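Local coordinates for protein galectin (Xenopus laevis, PDB 3WUD) that binds lactose and probably related beta-galactosides as a proto-type galectin of the skin, using a carbohydrate-recognition domain built as a beta-sandwich, at residues N49-H54 against E74-V79. Residues are numbered along the deposited sequence; the frame is centred on the assembly and turned at random.
Sequences NPRFDH and EQRENV. With GLC (alpha-D-glucopyranose), chain B; GAL (beta-D-galactopyranose), chain C; SO4 (sulfate ion), chain D.
Arg51 and Glu74 approach a bound disaccharide from two segments and meet chiefly through it, Arg51 NH2 staying 4.1 Å from Glu74 OE2, beyond a salt bridge. From CB, which points toward 74-79, Arg51 runs straight: CG lies anti to the carbonyl carbon (chi1 -64°) and the chain is extended as far as NE. There NE gives a nearly linear hydrogen bond of 2.8 Å to Asn49 OD1, in the plane of the guanidinium but from above the carbonyl plane of Asn49, which steadies the rotation of the group. Beyond CZ, the guanidinium edge meets glucose O3, 2.8 Å from Arg51 NH1. Arg51 NH2 shares that O3 and donates to galactose O4 at 3.0 Å, with a weaker bond to the ring oxygen O5. From 74-79, Glu74, extended beyond CG, accepts a hydrogen bond from galactose O6 on OE2 at 2.7 Å; another from glucose O3 is modelled doubtfully short. Arg51 and Glu74 thus each touch both sugars. Arg76 NH1 forms a salt-bridge pair with Glu74 OE1, modelled too close for its length to be trusted. Arg76 NH2, weakly bonded to glucose O2, comes within 3.8 Å of Arg51 NH1; Asp57 salt-bridges both and probably offsets their charges. With His47, Glu55 and Asn64 also bonding galactose, this polar network is the carbohydrate-binding site characteristic of the galectin beta-sandwich.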
ATOM      1  N   ASN A  49      -3.568 -14.921  10.356  1.00 13.02           N
ATOM      2  CA  ASN A  49      -2.279 -15.318  10.881  1.00 13.14           C
ATOM      3  C   ASN A  49      -1.843 -16.826  10.611  1.00 13.36           C
ATOM      4  O   ASN A  49      -2.049 -17.681  11.461  1.00 13.01           O
ATOM      5  CB  ASN A  49      -2.320 -15.069  12.400  1.00 13.72           C
ATOM      6  CG  ASN A  49      -0.984 -15.273  13.117  1.00 16.52           C
ATOM      7  OD1 ASN A  49      -0.998 -15.603  14.293  1.00 16.20           O
ATOM      8  ND2 ASN A  49       0.133 -15.046  12.459  1.00 16.33           N
ATOM      9  N   PRO A  50      -1.253 -17.081   9.406  1.00 12.57           N
ATOM     10  CA  PRO A  50      -0.728 -18.372   9.074  1.00 12.72           C
ATOM     11  C   PRO A  50       0.471 -18.592   9.993  1.00 12.20           C
ATOM     12  O   PRO A  50       1.279 -17.735  10.155  1.00 14.74           O
ATOM     13  CB  PRO A  50      -0.313 -18.221   7.594  1.00 11.32           C
ATOM     14  CG  PRO A  50      -1.275 -17.213   7.079  1.00 12.39           C
ATOM     15  CD  PRO A  50      -1.219 -16.209   8.222  1.00 13.04           C
ATOM     16  N   ARG A  51       0.490 -19.747  10.629  1.00 13.57           N
ATOM     17  CA  ARG A  51       1.444 -20.111  11.576  1.00 12.94           C
ATOM     18  C   ARG A  51       2.126 -21.411  11.116  1.00 14.66           C
ATOM     19  O   ARG A  51       1.455 -22.487  11.035  1.00 16.05           O
ATOM     20  CB  ARG A  51       0.791 -20.400  12.927  1.00 13.47           C
ATOM     21  CG  ARG A  51       0.144 -19.162  13.520  1.00 15.92           C
ATOM     22  CD  ARG A  51      -0.405 -19.382  14.927  1.00 17.20           C
ATOM     23  NE  ARG A  51      -0.968 -18.134  15.477  1.00 18.32           N
ATOM     24  CZ  ARG A  51      -1.675 -18.082  16.618  1.00 18.03           C
ATOM     25  NH1 ARG A  51      -1.842 -19.169  17.337  1.00 20.23           N
ATOM     26  NH2 ARG A  51      -2.147 -16.924  17.075  1.00 16.45           N
ATOM     27  N   PHE A  52       3.426 -21.295  10.872  1.00 16.59           N
ATOM     28  CA  PHE A  52       4.299 -22.442  10.552  1.00 18.76           C
ATOM     29  C   PHE A  52       4.656 -23.179  11.826  1.00 20.34           C
ATOM     30  O   PHE A  52       4.495 -24.397  11.901  1.00 22.68           O
ATOM     31  CB  PHE A  52       5.587 -21.963   9.876  1.00 16.11           C
ATOM     32  CG  PHE A  52       5.377 -21.362   8.527  1.00 16.88           C
ATOM     33  CD1 PHE A  52       5.179 -22.165   7.429  1.00 18.13           C
ATOM     34  CD2 PHE A  52       5.389 -19.989   8.365  1.00 16.99           C
ATOM     35  CE1 PHE A  52       4.905 -21.632   6.170  1.00 19.66           C
ATOM     36  CE2 PHE A  52       5.143 -19.436   7.106  1.00 17.79           C
ATOM     37  CZ  PHE A  52       4.897 -20.247   6.020  1.00 17.36           C
ATOM     38  N   ASP A  53       5.208 -22.447  12.784  1.00 20.14           N
ATOM     39  CA  ASP A  53       5.303 -22.896  14.180  1.00 24.55           C
ATOM     40  C   ASP A  53       5.236 -21.770  15.157  1.00 21.33           C
ATOM     41  O   ASP A  53       6.261 -21.132  15.467  1.00 19.55           O
ATOM     42  CB  ASP A  53       6.611 -23.646  14.433  1.00 27.44           C
ATOM     43  CG  ASP A  53       6.759 -24.072  15.895  1.00 37.16           C
ATOM     44  OD1 ASP A  53       5.725 -24.320  16.569  1.00 38.06           O
ATOM     45  OD2 ASP A  53       7.933 -24.149  16.361  1.00 51.02           O
ATOM     46  N   HIS A  54       4.027 -21.543  15.684  1.00 19.94           N
ATOM     47  CA  HIS A  54       3.849 -20.380  16.535  1.00 21.36           C
ATOM     48  C   HIS A  54       2.717 -20.618  17.461  1.00 17.86           C
ATOM     49  O   HIS A  54       1.710 -21.168  17.100  1.00 17.63           O
ATOM     50  CB  HIS A  54       3.655 -19.125  15.636  1.00 21.88           C
ATOM     51  CG  HIS A  54       3.434 -17.877  16.410  1.00 26.74           C
ATOM     52  ND1 HIS A  54       4.356 -17.373  17.301  1.00 27.26           N
ATOM     53  CD2 HIS A  54       2.393 -17.010  16.410  1.00 27.16           C
ATOM     54  CE1 HIS A  54       3.867 -16.275  17.859  1.00 27.67           C
ATOM     55  NE2 HIS A  54       2.698 -16.013  17.306  1.00 29.03           N
ATOM     56  N   GLU A  74     -11.003 -16.905  18.421  1.00 16.60           N
ATOM     57  CA  GLU A  74     -10.235 -17.374  17.274  1.00 20.14           C
ATOM     58  C   GLU A  74     -11.006 -18.336  16.394  1.00 21.62           C
ATOM     59  O   GLU A  74     -11.793 -19.134  16.909  1.00 21.62           O
ATOM     60  CB  GLU A  74      -8.983 -18.120  17.733  1.00 19.91           C
ATOM     61  CG  GLU A  74      -7.893 -17.256  18.279  1.00 20.58           C
ATOM     62  CD  GLU A  74      -6.649 -18.030  18.768  1.00 21.64           C
ATOM     63  OE1 GLU A  74      -6.593 -19.264  18.740  1.00 27.23           O
ATOM     64  OE2 GLU A  74      -5.706 -17.373  19.130  1.00 18.43           O
ATOM     65  N   GLN A  75     -10.719 -18.268  15.096  1.00 21.78           N
ATOM     66  CA  GLN A  75     -11.177 -19.240  14.099  1.00 21.50           C
ATOM     67  C   GLN A  75      -9.904 -19.948  13.546  1.00 24.98           C
ATOM     68  O   GLN A  75      -8.936 -19.309  13.130  1.00 25.23           O
ATOM     69  CB  GLN A  75     -12.010 -18.549  13.010  1.00 23.27           C
ATOM     70  CG  GLN A  75     -12.673 -19.513  12.066  1.00 23.99           C
ATOM     71  CD  GLN A  75     -13.518 -18.799  11.027  1.00 25.01           C
ATOM     72  OE1 GLN A  75     -14.506 -18.121  11.369  1.00 24.10           O
ATOM     73  NE2 GLN A  75     -13.136 -18.933   9.773  1.00 24.52           N
ATOM     74  N   ARG A  76      -9.888 -21.275  13.634  1.00 23.06           N
ATOM     75  CA  ARG A  76      -8.751 -22.054  13.189  1.00 24.35           C
ATOM     76  C   ARG A  76      -9.070 -22.793  11.853  1.00 24.29           C
ATOM     77  O   ARG A  76     -10.077 -23.523  11.731  1.00 20.59           O
ATOM     78  CB  ARG A  76      -8.260 -23.018  14.278  1.00 27.36           C
ATOM     79  CG  ARG A  76      -6.987 -22.594  15.003  1.00 34.46           C
ATOM     80  CD  ARG A  76      -6.548 -23.525  16.170  1.00 39.99           C
ATOM     81  NE  ARG A  76      -5.491 -22.877  16.996  1.00 37.02           N
ATOM     82  CZ  ARG A  76      -5.704 -21.906  17.898  1.00 32.91           C
ATOM     83  NH1 ARG A  76      -6.962 -21.518  18.158  1.00 33.91           N
ATOM     84  NH2 ARG A  76      -4.671 -21.362  18.594  1.00 27.23           N
ATOM     85  N   GLU A  77      -8.224 -22.578  10.836  1.00 19.86           N
ATOM     86  CA  GLU A  77      -8.351 -23.296   9.569  1.00 19.49           C
ATOM     87  C   GLU A  77      -7.160 -24.244   9.340  1.00 20.28           C
ATOM     88  O   GLU A  77      -6.068 -23.815   9.492  1.00 19.86           O
ATOM     89  CB  GLU A  77      -8.426 -22.260   8.435  1.00 19.67           C
ATOM     90  CG  GLU A  77      -9.517 -21.231   8.606  1.00 21.29           C
ATOM     91  CD  GLU A  77     -10.907 -21.772   8.369  1.00 25.76           C
ATOM     92  OE1 GLU A  77     -11.092 -22.747   7.587  1.00 24.96           O
ATOM     93  OE2 GLU A  77     -11.862 -21.187   8.934  1.00 28.66           O
ATOM     94  N   ASN A  78      -7.410 -25.520   8.994  1.00 19.16           N
ATOM     95  CA  ASN A  78      -6.402 -26.478   8.564  1.00 20.50           C
ATOM     96  C   ASN A  78      -5.887 -26.205   7.118  1.00 21.81           C
ATOM     97  O   ASN A  78      -4.832 -26.629   6.761  1.00 25.58           O
ATOM     98  CB  ASN A  78      -6.838 -27.978   8.655  1.00 18.74           C
ATOM     99  CG  ASN A  78      -7.120 -28.426  10.072  1.00 18.50           C
ATOM    100  OD1 ASN A  78      -6.840 -27.706  11.025  1.00 19.55           O
ATOM    101  ND2 ASN A  78      -7.674 -29.633  10.236  1.00 19.10           N
ATOM    102  N   VAL A  79      -6.577 -25.425   6.303  1.00 22.46           N
ATOM    103  CA  VAL A  79      -6.009 -25.161   4.974  1.00 24.13           C
ATOM    104  C   VAL A  79      -4.709 -24.394   5.140  1.00 23.11           C
ATOM    105  O   VAL A  79      -4.618 -23.505   5.986  1.00 19.12           O
ATOM    106  CB  VAL A  79      -6.975 -24.375   4.100  1.00 25.91           C
ATOM    107  CG1 VAL A  79      -7.162 -22.984   4.603  1.00 25.18           C
ATOM    108  CG2 VAL A  79      -6.443 -24.293   2.675  1.00 31.74           C
TER
HETATM  109  C1  GLC B   1      -3.915 -18.717  23.128  1.00 23.44           C
HETATM  110  C2  GLC B   1      -3.719 -19.110  21.681  1.00 18.08           C
HETATM  111  C3  GLC B   1      -2.918 -18.181  20.821  1.00 18.41           C
HETATM  112  C4  GLC B   1      -2.875 -16.724  21.337  1.00 16.24           C
HETATM  113  C5  GLC B   1      -2.576 -16.624  22.833  1.00 18.37           C
HETATM  114  C6  GLC B   1      -2.898 -15.273  23.383  1.00 21.47           C
HETATM  115  O1  GLC B   1      -3.940 -19.804  24.018  1.00 20.38           O
HETATM  116  O2  GLC B   1      -3.391 -20.458  21.418  1.00 19.10           O
HETATM  117  O3  GLC B   1      -3.458 -18.316  19.501  1.00 16.31           O
HETATM  118  O4  GLC B   1      -1.841 -16.140  20.631  1.00 17.28           O
HETATM  119  O5  GLC B   1      -3.346 -17.510  23.594  1.00 19.67           O
HETATM  120  O6  GLC B   1      -2.527 -15.331  24.757  1.00 32.04           O
HETATM  121  C1  GAL C   2      -2.260 -14.866  20.065  1.00 17.14           C
HETATM  122  C2  GAL C   2      -1.074 -14.168  19.414  1.00 19.74           C
HETATM  123  C3  GAL C   2      -1.443 -12.863  18.709  1.00 16.22           C
HETATM  124  C4  GAL C   2      -2.660 -13.124  17.812  1.00 17.27           C
HETATM  125  C5  GAL C   2      -3.759 -13.825  18.623  1.00 15.40           C
HETATM  126  C6  GAL C   2      -5.019 -14.158  17.856  1.00 14.87           C
HETATM  127  O2  GAL C   2      -0.112 -13.840  20.408  1.00 19.09           O
HETATM  128  O3  GAL C   2      -0.304 -12.352  18.039  1.00 17.40           O
HETATM  129  O4  GAL C   2      -2.283 -13.953  16.704  1.00 16.75           O
HETATM  130  O5  GAL C   2      -3.335 -15.080  19.172  1.00 15.01           O
HETATM  131  O6  GAL C   2      -6.017 -14.788  18.636  1.00 16.76           O
HETATM  132  S   SO4 D 203       6.478 -19.418  19.613  1.00 50.70           S
HETATM  133  O1  SO4 D 203       6.941 -20.834  19.708  1.00 50.06           O
HETATM  134  O2  SO4 D 203       5.063 -19.368  20.046  1.00 44.05           O
HETATM  135  O3  SO4 D 203       7.268 -18.486  20.457  1.00 47.42           O
HETATM  136  O4  SO4 D 203       6.665 -18.856  18.233  1.00 49.34           O